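Local coordinates for protein NADPH-quinone reductase (Pediococcus pentosaceus ATCC 25745, PDB 3HA2) that probably reduces quinones with electrons from NAD(P)H through a bound FMN, and of which this chain is the flavodoxin-like part, at residues N16-P19 with F20-A23. Numbering follows the deposited sequence.
With SO4 (sulfate ion), chain C.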
ATOM      1  N   ASN A  16       4.027 -21.716  -5.092  1.00 36.48           N
ATOM      2  CA  ASN A  16       3.880 -23.056  -4.507  1.00 35.89           C
ATOM      3  C   ASN A  16       2.774 -23.112  -3.445  1.00 35.16           C
ATOM      4  O   ASN A  16       2.318 -24.189  -3.073  1.00 34.96           O
ATOM      5  CB  ASN A  16       5.201 -23.543  -3.889  1.00 36.11           C
ATOM      6  CG  ASN A  16       6.206 -24.008  -4.925  1.00 36.68           C
ATOM      7  OD1 ASN A  16       7.361 -23.579  -4.915  1.00 39.02           O
ATOM      8  ND2 ASN A  16       5.775 -24.881  -5.824  1.00 36.25           N
ATOM      9  N   THR A  17       2.354 -21.955  -2.955  1.00 34.09           N
ATOM     10  CA  THR A  17       1.361 -21.899  -1.882  1.00 34.15           C
ATOM     11  C   THR A  17      -0.070 -21.861  -2.409  1.00 33.68           C
ATOM     12  O   THR A  17      -0.957 -22.533  -1.878  1.00 33.29           O
ATOM     13  CB  THR A  17       1.548 -20.664  -0.996  1.00 34.11           C
ATOM     14  OG1 THR A  17       1.364 -19.486  -1.791  1.00 34.85           O
ATOM     15  CG2 THR A  17       2.920 -20.643  -0.371  1.00 34.96           C
ATOM     16  N   GLN A  18      -0.285 -21.073  -3.462  1.00 33.11           N
ATOM     17  CA  GLN A  18      -1.632 -20.824  -3.980  1.00 32.34           C
ATOM     18  C   GLN A  18      -2.419 -22.034  -4.499  1.00 32.17           C
ATOM     19  O   GLN A  18      -3.632 -22.103  -4.267  1.00 31.95           O
ATOM     20  CB  GLN A  18      -1.612 -19.665  -4.983  1.00 32.06           C
ATOM     21  CG  GLN A  18      -1.214 -18.362  -4.315  1.00 32.36           C
ATOM     22  CD  GLN A  18      -2.057 -18.089  -3.090  1.00 34.57           C
ATOM     23  OE1 GLN A  18      -3.215 -17.713  -3.207  1.00 32.42           O
ATOM     24  NE2 GLN A  18      -1.482 -18.303  -1.899  1.00 34.54           N
ATOM     25  N   PRO A  19      -1.749 -23.016  -5.155  1.00 32.06           N
ATOM     26  CA  PRO A  19      -2.527 -24.203  -5.490  1.00 31.69           C
ATOM     27  C   PRO A  19      -3.191 -24.883  -4.288  1.00 31.09           C
ATOM     28  O   PRO A  19      -4.253 -25.491  -4.450  1.00 30.74           O
ATOM     29  CB  PRO A  19      -1.495 -25.142  -6.134  1.00 31.98           C
ATOM     30  CG  PRO A  19      -0.424 -24.231  -6.631  1.00 32.22           C
ATOM     31  CD  PRO A  19      -0.353 -23.134  -5.630  1.00 32.18           C
ATOM     32  N   PHE A  20      -2.575 -24.796  -3.105  1.00 30.52           N
ATOM     33  CA  PHE A  20      -3.151 -25.405  -1.891  1.00 30.02           C
ATOM     34  C   PHE A  20      -4.492 -24.743  -1.570  1.00 28.83           C
ATOM     35  O   PHE A  20      -5.454 -25.409  -1.196  1.00 27.32           O
ATOM     36  CB  PHE A  20      -2.235 -25.219  -0.671  1.00 31.08           C
ATOM     37  CG  PHE A  20      -1.023 -26.113  -0.648  1.00 32.79           C
ATOM     38  CD1 PHE A  20      -1.062 -27.340   0.006  1.00 35.29           C
ATOM     39  CD2 PHE A  20       0.178 -25.695  -1.220  1.00 34.33           C
ATOM     40  CE1 PHE A  20       0.062 -28.170   0.055  1.00 35.95           C
ATOM     41  CE2 PHE A  20       1.311 -26.509  -1.170  1.00 34.13           C
ATOM     42  CZ  PHE A  20       1.251 -27.753  -0.533  1.00 35.38           C
ATOM     43  N   PHE A  21      -4.520 -23.417  -1.684  1.00 27.73           N
ATOM     44  CA  PHE A  21      -5.699 -22.619  -1.351  1.00 27.35           C
ATOM     45  C   PHE A  21      -6.796 -22.797  -2.408  1.00 26.92           C
ATOM     46  O   PHE A  21      -7.975 -22.942  -2.080  1.00 25.82           O
ATOM     47  CB  PHE A  21      -5.291 -21.156  -1.156  1.00 27.76           C
ATOM     48  CG  PHE A  21      -4.517 -20.927   0.119  1.00 28.31           C
ATOM     49  CD1 PHE A  21      -5.165 -20.485   1.262  1.00 29.82           C
ATOM     50  CD2 PHE A  21      -3.157 -21.220   0.194  1.00 31.51           C
ATOM     51  CE1 PHE A  21      -4.475 -20.305   2.460  1.00 29.99           C
ATOM     52  CE2 PHE A  21      -2.454 -21.046   1.384  1.00 30.91           C
ATOM     53  CZ  PHE A  21      -3.118 -20.582   2.518  1.00 31.28           C
ATOM     54  N   LYS A  22      -6.395 -22.827  -3.673  1.00 26.76           N
ATOM     55  CA  LYS A  22      -7.346 -23.039  -4.752  1.00 27.23           C
ATOM     56  C   LYS A  22      -7.986 -24.407  -4.547  1.00 27.04           C
ATOM     57  O   LYS A  22      -9.215 -24.536  -4.571  1.00 26.85           O
ATOM     58  CB  LYS A  22      -6.643 -22.929  -6.118  1.00 27.29           C
ATOM     59  CG  LYS A  22      -7.535 -23.084  -7.356  1.00 28.23           C
ATOM     60  CD  LYS A  22      -6.648 -23.189  -8.610  1.00 29.12           C
ATOM     61  CE  LYS A  22      -7.374 -22.924  -9.914  1.00 33.18           C
ATOM     62  NZ  LYS A  22      -8.543 -23.819 -10.137  1.00 35.27           N
ATOM     63  N   ALA A  23      -7.160 -25.428  -4.301  1.00 27.13           N
ATOM     64  CA  ALA A  23      -7.684 -26.779  -4.127  1.00 27.55           C
ATOM     65  C   ALA A  23      -8.658 -26.859  -2.953  1.00 27.59           C
ATOM     66  O   ALA A  23      -9.604 -27.638  -2.990  1.00 27.12           O
ATOM     67  CB  ALA A  23      -6.551 -27.802  -3.960  1.00 27.87           C
TER
HETATM   68  S   SO4 C 178       4.794 -18.508  -2.927  1.00 60.96           S
HETATM   69  O1  SO4 C 178       3.405 -18.617  -3.361  1.00 61.30           O
HETATM   70  O2  SO4 C 178       5.462 -19.786  -3.154  1.00 61.26           O
HETATM   71  O3  SO4 C 178       5.470 -17.475  -3.706  1.00 61.85           O
HETATM   72  O4  SO4 C 178       4.824 -18.151  -1.515  1.00 60.30           O
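At the start of helix 18-25, the helix of the beta-alpha-beta unit joining strands 3-7 and 31-35 in this flavodoxin-like fold, Q18 and P19 give their carbonyl oxygens to K22 N and A23 N. K22 N reaches Q18 O at 2.9 Å, nearly straight in line with the carbonyl, and A23 N meets P19 O at 2.9 Å, out of the plane of that carbonyl. The bond from F20 N to T17 O is weak, bent to 135° at the hydrogen. T17 O also lies at the edges of two rings: F21 CD2 comes to 3.3 Å from it, while the F20 ring, edge on, has CE2 at 3.2 Å from N16 O. With CG anti to its carbonyl carbon (chi1 -75°), F20 swings its ring back along the chain to reach these oxygens. F21, buried, stands edge-to-face with Y160 of helix 150-165, and both phenylalanine rings meet F145. Ahead of the helix, a sulfate, probably from the crystallisation liquor, accepts N16 N on O2 at 3.1 Å and T17 OG1 on O1 at 2.7 Å. The T17 hydroxyl sits between its backbone N and carbonyl carbon (chi1 62°), with CG2 3.3 Å from sulfate O4; S15 OG bonds both to T17 OG1 and to the anion. A valine in place of T17 would probably leave sulfate O1 without this hydroxyl donor and S15 OG without one of its partners. Backbone N-H and hydroxyl groups gathered before a helix N-terminus make a setting suited to an anion, consistent with the place where flavodoxin-like proteins hold the FMN phosphate.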